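Local atomic coordinates of Serine/threonine protein kinase (Mycobacterium tuberculosis, PDB entry 4ESQ), a protein that probably transfers phosphate from ATP to serine and threonine residues of proteins as a membrane receptor kinase, of which this chain is the extracellular sensor domain. Residues 60-65 with 89-94; 98-103 with 137-142. All blocks are in the same frame, centred on the assembly; numbering follows the deposited sequence.

Overall arrangement
Both contacts pack onto one side of the same antiparallel sheet, around helix 96-111, with centres about 12 Å apart. Interaction 1 is buried: it joins the end of helix 59-62 and the turn after it to strand 84-92, setting ring edges and a valine against each other in the core. Interaction 2 is partly buried and joins helix 96-111 to the loop before strand 141-147 and that strand's first residue; towards the surface it sets a guanidinium against a proline, and further in methyls against carbonyl oxygens. Neither has a hydrogen bond between its segments. They meet where Phe102 stacks on Tyr62, with Tyr62 CE1 3.3 Å from Phe102 CE2.

Interaction 1. Residues 60-65 with 89-94; sequences PVYAGT and AVVAFP
Tyr62 and Phe93 both hold CG anti to their own carbonyl carbon (chi1 -81° and -73°), which sends the two rings from helix 59-62 and from just after strand 84-92 into one cluster with Val91. The tyrosine and valine side chains approach from opposite directions. Both valine branches touch the ring: Val91 CG1 lies 3.9 Å from Tyr62 CE1, while Val91 CG2 reaches the phenol end, 3.7 Å from Tyr62 OH. Phe93 CZ stands at the edge of the tyrosine ring, near its plane, 4.3 Å from Tyr62 CE1, so this pair is not a face-to-face stack. Thr65 closes the cluster from the turn. Its carbonyl, Thr65 O, lies in the plane of the Phe93 ring, at the edge, 3.5 Å from Phe93 CE2, and Thr65 OG1 is 3.7 Å from Phe93 CE2. A type II turn from Tyr62 to Thr65 fixes this threonine: Tyr62 O accepts hydrogen bonds from Thr65 N (3.1 Å) and Thr65 OG1 (2.7 Å), the latter with a C=O...donor angle of 134°. The phenol OH is bonded to Asp168 of strand 165-173, so a polar group in the buried cluster is satisfied. Helix 96-111 packs against the cluster, with Phe102 beside the Tyr62 ring and Ala99 against Phe93, while Val166 of the neighbouring strand 165-173 touches both rings.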
loop_
_atom_site.group_PDB
_atom_site.type_symbol
_atom_site.label_atom_id
_atom_site.label_comp_id
_atom_site.label_asym_id
_atom_site.label_seq_id
_atom_site.Cartn_x
_atom_site.Cartn_y
_atom_site.Cartn_z
ATOM N N PRO A 60 -2.095 -7.810 -11.269
ATOM C CA PRO A 60 -0.937 -8.508 -11.852
ATOM C C PRO A 60 0.119 -8.872 -10.808
ATOM O O PRO A 60 0.919 -9.792 -10.988
ATOM C CB PRO A 60 -0.367 -7.480 -12.835
ATOM C CG PRO A 60 -1.523 -6.620 -13.193
ATOM C CD PRO A 60 -2.337 -6.514 -11.928
ATOM N N VAL A 61 0.109 -8.141 -9.706
ATOM C CA VAL A 61 1.061 -8.364 -8.634
ATOM C C VAL A 61 0.616 -9.521 -7.734
ATOM O O VAL A 61 1.427 -10.363 -7.352
ATOM C CB VAL A 61 1.244 -7.082 -7.810
ATOM C CG1 VAL A 61 2.189 -7.325 -6.629
ATOM C CG2 VAL A 61 1.754 -5.943 -8.715
ATOM N N TYR A 62 -0.674 -9.565 -7.406
ATOM C CA TYR A 62 -1.187 -10.580 -6.480
ATOM C C TYR A 62 -1.664 -11.867 -7.154
ATOM O O TYR A 62 -1.892 -12.886 -6.487
ATOM C CB TYR A 62 -2.335 -10.002 -5.655
ATOM C CG TYR A 62 -1.903 -9.165 -4.469
ATOM C CD1 TYR A 62 -1.731 -9.745 -3.221
ATOM C CD2 TYR A 62 -1.703 -7.791 -4.587
ATOM C CE1 TYR A 62 -1.357 -8.993 -2.125
ATOM C CE2 TYR A 62 -1.317 -7.034 -3.491
ATOM C CZ TYR A 62 -1.163 -7.647 -2.261
ATOM O OH TYR A 62 -0.779 -6.917 -1.169
ATOM N N ALA A 63 -1.861 -11.811 -8.467
ATOM C CA ALA A 63 -2.316 -12.984 -9.201
ATOM C C ALA A 63 -1.367 -14.152 -8.954
ATOM O O ALA A 63 -0.146 -14.004 -9.033
ATOM C CB ALA A 63 -2.410 -12.678 -10.679
ATOM N N GLY A 64 -1.933 -15.314 -8.636
ATOM C CA GLY A 64 -1.129 -16.509 -8.438
ATOM C C GLY A 64 -0.501 -16.686 -7.061
ATOM O O GLY A 64 0.144 -17.700 -6.804
ATOM N N THR A 65 -0.685 -15.717 -6.170
ATOM C CA THR A 65 -0.045 -15.767 -4.851
ATOM C C THR A 65 -0.818 -16.541 -3.790
ATOM O O THR A 65 -0.314 -16.753 -2.680
ATOM C CB THR A 65 0.160 -14.361 -4.287
ATOM O OG1 THR A 65 -1.124 -13.748 -4.101
ATOM C CG2 THR A 65 1.011 -13.525 -5.241
ATOM N N ALA A 89 -4.861 -1.295 2.533
ATOM C CA ALA A 89 -5.497 -2.571 2.248
ATOM C C ALA A 89 -4.893 -3.682 3.085
ATOM O O ALA A 89 -3.710 -3.643 3.436
ATOM C CB ALA A 89 -5.359 -2.907 0.776
ATOM N N VAL A 90 -5.723 -4.676 3.392
ATOM C CA VAL A 90 -5.266 -5.907 4.018
ATOM C C VAL A 90 -5.672 -7.087 3.151
ATOM O O VAL A 90 -6.758 -7.113 2.561
ATOM C CB VAL A 90 -5.816 -6.068 5.434
ATOM C CG1 VAL A 90 -5.077 -5.122 6.375
ATOM C CG2 VAL A 90 -7.317 -5.784 5.456
ATOM N N VAL A 91 -4.790 -8.069 3.073
ATOM C CA VAL A 91 -5.000 -9.187 2.171
ATOM C C VAL A 91 -4.849 -10.477 2.965
ATOM O O VAL A 91 -3.821 -10.687 3.617
ATOM C CB VAL A 91 -3.994 -9.163 1.004
ATOM C CG1 VAL A 91 -4.253 -10.334 0.063
ATOM C CG2 VAL A 91 -4.068 -7.821 0.247
ATOM N N ALA A 92 -5.874 -11.323 2.923
ATOM C CA ALA A 92 -5.848 -12.589 3.654
ATOM C C ALA A 92 -5.258 -13.687 2.791
ATOM O O ALA A 92 -5.506 -13.742 1.590
ATOM C CB ALA A 92 -7.245 -12.980 4.100
ATOM N N PHE A 93 -4.480 -14.556 3.427
ATOM C CA PHE A 93 -3.929 -15.745 2.794
ATOM C C PHE A 93 -4.330 -16.937 3.650
ATOM O O PHE A 93 -4.728 -16.769 4.790
ATOM C CB PHE A 93 -2.408 -15.645 2.729
ATOM C CG PHE A 93 -1.913 -14.655 1.715
ATOM C CD1 PHE A 93 -1.877 -13.299 2.003
ATOM C CD2 PHE A 93 -1.479 -15.091 0.474
ATOM C CE1 PHE A 93 -1.416 -12.388 1.063
ATOM C CE2 PHE A 93 -1.022 -14.189 -0.472
ATOM C CZ PHE A 93 -0.990 -12.828 -0.175
ATOM N N PRO A 94 -4.238 -18.151 3.096
ATOM C CA PRO A 94 -4.655 -19.327 3.868
ATOM C C PRO A 94 -3.777 -19.565 5.092
ATOM O O PRO A 94 -4.265 -20.037 6.118
ATOM C CB PRO A 94 -4.499 -20.476 2.872
ATOM C CG PRO A 94 -4.553 -19.834 1.535
ATOM C CD PRO A 94 -3.957 -18.469 1.690
#

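Interaction 2. Residues 98-103 with 137-142; sequences KARAFV and SPPTIT
Van der Waals contact carries the whole junction of Arg100 and Val103 with Pro139 and Ile141, since no hydrogen bond or salt bridge crosses it. At its outer end the contact is between a charged group and an aliphatic ring. The Arg100 guanidinium comes obliquely to the proline, with Arg100 NH2 3.6 Å from Pro139 CB and 3.8 Å from Pro139 CG. A bend in the arginine chain at chi2 (-119°) accompanies this approach. Arg100 and Pro139 also touch a crystal neighbour, so their arrangement may owe something to the lattice.

Further in, methyl groups meet backbone carbonyl oxygens. Val103 sets CG1 anti to its backbone N (chi1 -179°), and this methyl, Val103 CG1, lies 3.6 Å from Pro139 O. The longer contact of the same kind runs the other way, with Ile141 CD1 4.3 Å from Val103 O. The backbones come nearest at the first pair, with Val103 CA 7.7 Å from Pro139 CA. In this PknH-like extracellular domain, helix 96-111 lies against the antiparallel sheet, and residues 137-140 lead into strand 141-147 beside it. They do so through a type VI beta turn (VIa): the peptide bond before Pro139 is cis, and Thr140 N bonds to Ser137 O at 2.9 Å.

Around these pairs the packing is continued by neighbours. Ile141 also packs against Ser106, Ala107 and Trp110 farther along the helix. On the side of the sheet, Val166 of strand 165-173 meets Val103, and Val161 of strand 154-162 meets Pro139.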
loop_
_atom_site.group_PDB
_atom_site.type_symbol
_atom_site.label_atom_id
_atom_site.label_comp_id
_atom_site.label_asym_id
_atom_site.label_seq_id
_atom_site.Cartn_x
_atom_site.Cartn_y
_atom_site.Cartn_z
ATOM N N LYS A 98 2.221 -18.430 3.358
ATOM C CA LYS A 98 1.926 -17.837 2.059
ATOM C C LYS A 98 1.945 -16.311 2.125
ATOM O O LYS A 98 2.419 -15.653 1.196
ATOM C CB LYS A 98 0.597 -18.362 1.503
ATOM C CG LYS A 98 0.698 -19.815 1.030
ATOM C CD LYS A 98 -0.650 -20.393 0.629
ATOM C CE LYS A 98 -0.497 -21.826 0.129
ATOM N NZ LYS A 98 -1.813 -22.441 -0.198
ATOM N N ALA A 99 1.434 -15.758 3.225
ATOM C CA ALA A 99 1.492 -14.314 3.442
ATOM C C ALA A 99 2.943 -13.833 3.480
ATOM O O ALA A 99 3.307 -12.850 2.830
ATOM C CB ALA A 99 0.770 -13.933 4.733
ATOM N N ARG A 100 3.781 -14.521 4.247
ATOM C CA ARG A 100 5.187 -14.130 4.341
ATOM C C ARG A 100 5.920 -14.256 3.001
ATOM O O ARG A 100 6.748 -13.415 2.647
ATOM C CB ARG A 100 5.898 -14.957 5.412
ATOM C CG ARG A 100 5.234 -14.844 6.763
ATOM C CD ARG A 100 6.149 -14.255 7.802
ATOM N NE ARG A 100 5.379 -13.653 8.884
ATOM C CZ ARG A 100 5.872 -12.787 9.763
ATOM N NH1 ARG A 100 5.080 -12.284 10.703
ATOM N NH2 ARG A 100 7.150 -12.420 9.693
ATOM N N ALA A 101 5.617 -15.316 2.258
ATOM C CA ALA A 101 6.261 -15.537 0.972
ATOM C C ALA A 101 5.973 -14.377 0.023
ATOM O O ALA A 101 6.840 -13.965 -0.751
ATOM C CB ALA A 101 5.803 -16.851 0.370
ATOM N N PHE A 102 4.752 -13.844 0.087
ATOM C CA PHE A 102 4.399 -12.732 -0.787
ATOM C C PHE A 102 5.176 -11.461 -0.442
ATOM O O PHE A 102 5.602 -10.730 -1.332
ATOM C CB PHE A 102 2.893 -12.438 -0.785
ATOM C CG PHE A 102 2.540 -11.206 -1.575
ATOM C CD1 PHE A 102 2.567 -11.228 -2.962
ATOM C CD2 PHE A 102 2.234 -10.017 -0.935
ATOM C CE1 PHE A 102 2.277 -10.083 -3.700
ATOM C CE2 PHE A 102 1.935 -8.873 -1.657
ATOM C CZ PHE A 102 1.953 -8.901 -3.042
ATOM N N VAL A 103 5.359 -11.197 0.848
ATOM C CA VAL A 103 6.138 -10.033 1.250
ATOM C C VAL A 103 7.601 -10.210 0.861
ATOM O O VAL A 103 8.256 -9.257 0.447
ATOM C CB VAL A 103 6.002 -9.728 2.763
ATOM C CG1 VAL A 103 6.813 -8.495 3.140
ATOM C CG2 VAL A 103 4.549 -9.521 3.126
ATOM N N SER A 137 12.387 -2.520 8.589
ATOM C CA SER A 137 13.030 -3.641 9.269
ATOM C C SER A 137 12.032 -4.797 9.290
ATOM O O SER A 137 10.827 -4.573 9.380
ATOM C CB SER A 137 13.431 -3.233 10.689
ATOM O OG SER A 137 14.051 -4.294 11.392
ATOM N N PRO A 138 12.533 -6.031 9.187
ATOM C CA PRO A 138 11.662 -7.197 9.009
ATOM C C PRO A 138 10.491 -7.200 9.990
ATOM O O PRO A 138 10.638 -6.800 11.153
ATOM C CB PRO A 138 12.602 -8.376 9.275
ATOM C CG PRO A 138 13.940 -7.870 8.870
ATOM C CD PRO A 138 13.958 -6.405 9.214
ATOM N N PRO A 139 9.318 -7.637 9.523
ATOM C CA PRO A 139 9.032 -8.106 8.167
ATOM C C PRO A 139 8.440 -6.995 7.309
ATOM O O PRO A 139 7.647 -7.269 6.410
ATOM C CB PRO A 139 7.964 -9.163 8.415
ATOM C CG PRO A 139 7.188 -8.612 9.546
ATOM C CD PRO A 139 8.163 -7.840 10.416
ATOM N N THR A 140 8.796 -5.754 7.603
ATOM C CA THR A 140 8.191 -4.612 6.919
ATOM C C THR A 140 9.143 -4.060 5.875
ATOM O O THR A 140 10.356 -3.992 6.095
ATOM C CB THR A 140 7.838 -3.477 7.914
ATOM O OG1 THR A 140 6.914 -3.958 8.898
ATOM C CG2 THR A 140 7.215 -2.280 7.186
ATOM N N ILE A 141 8.597 -3.670 4.730
ATOM C CA ILE A 141 9.373 -2.938 3.742
ATOM C C ILE A 141 8.681 -1.609 3.424
ATOM O O ILE A 141 7.454 -1.528 3.398
ATOM C CB ILE A 141 9.563 -3.747 2.443
ATOM C CG1 ILE A 141 8.208 -4.203 1.907
ATOM C CG2 ILE A 141 10.510 -4.937 2.668
ATOM C CD1 ILE A 141 8.296 -4.959 0.590
ATOM N N THR A 142 9.471 -0.566 3.181
ATOM C CA THR A 142 8.919 0.714 2.755
ATOM C C THR A 142 9.788 1.304 1.657
ATOM O O THR A 142 10.976 0.997 1.556
ATOM C CB THR A 142 8.837 1.751 3.901
ATOM O OG1 THR A 142 10.157 2.074 4.356
ATOM C CG2 THR A 142 8.003 1.223 5.069
#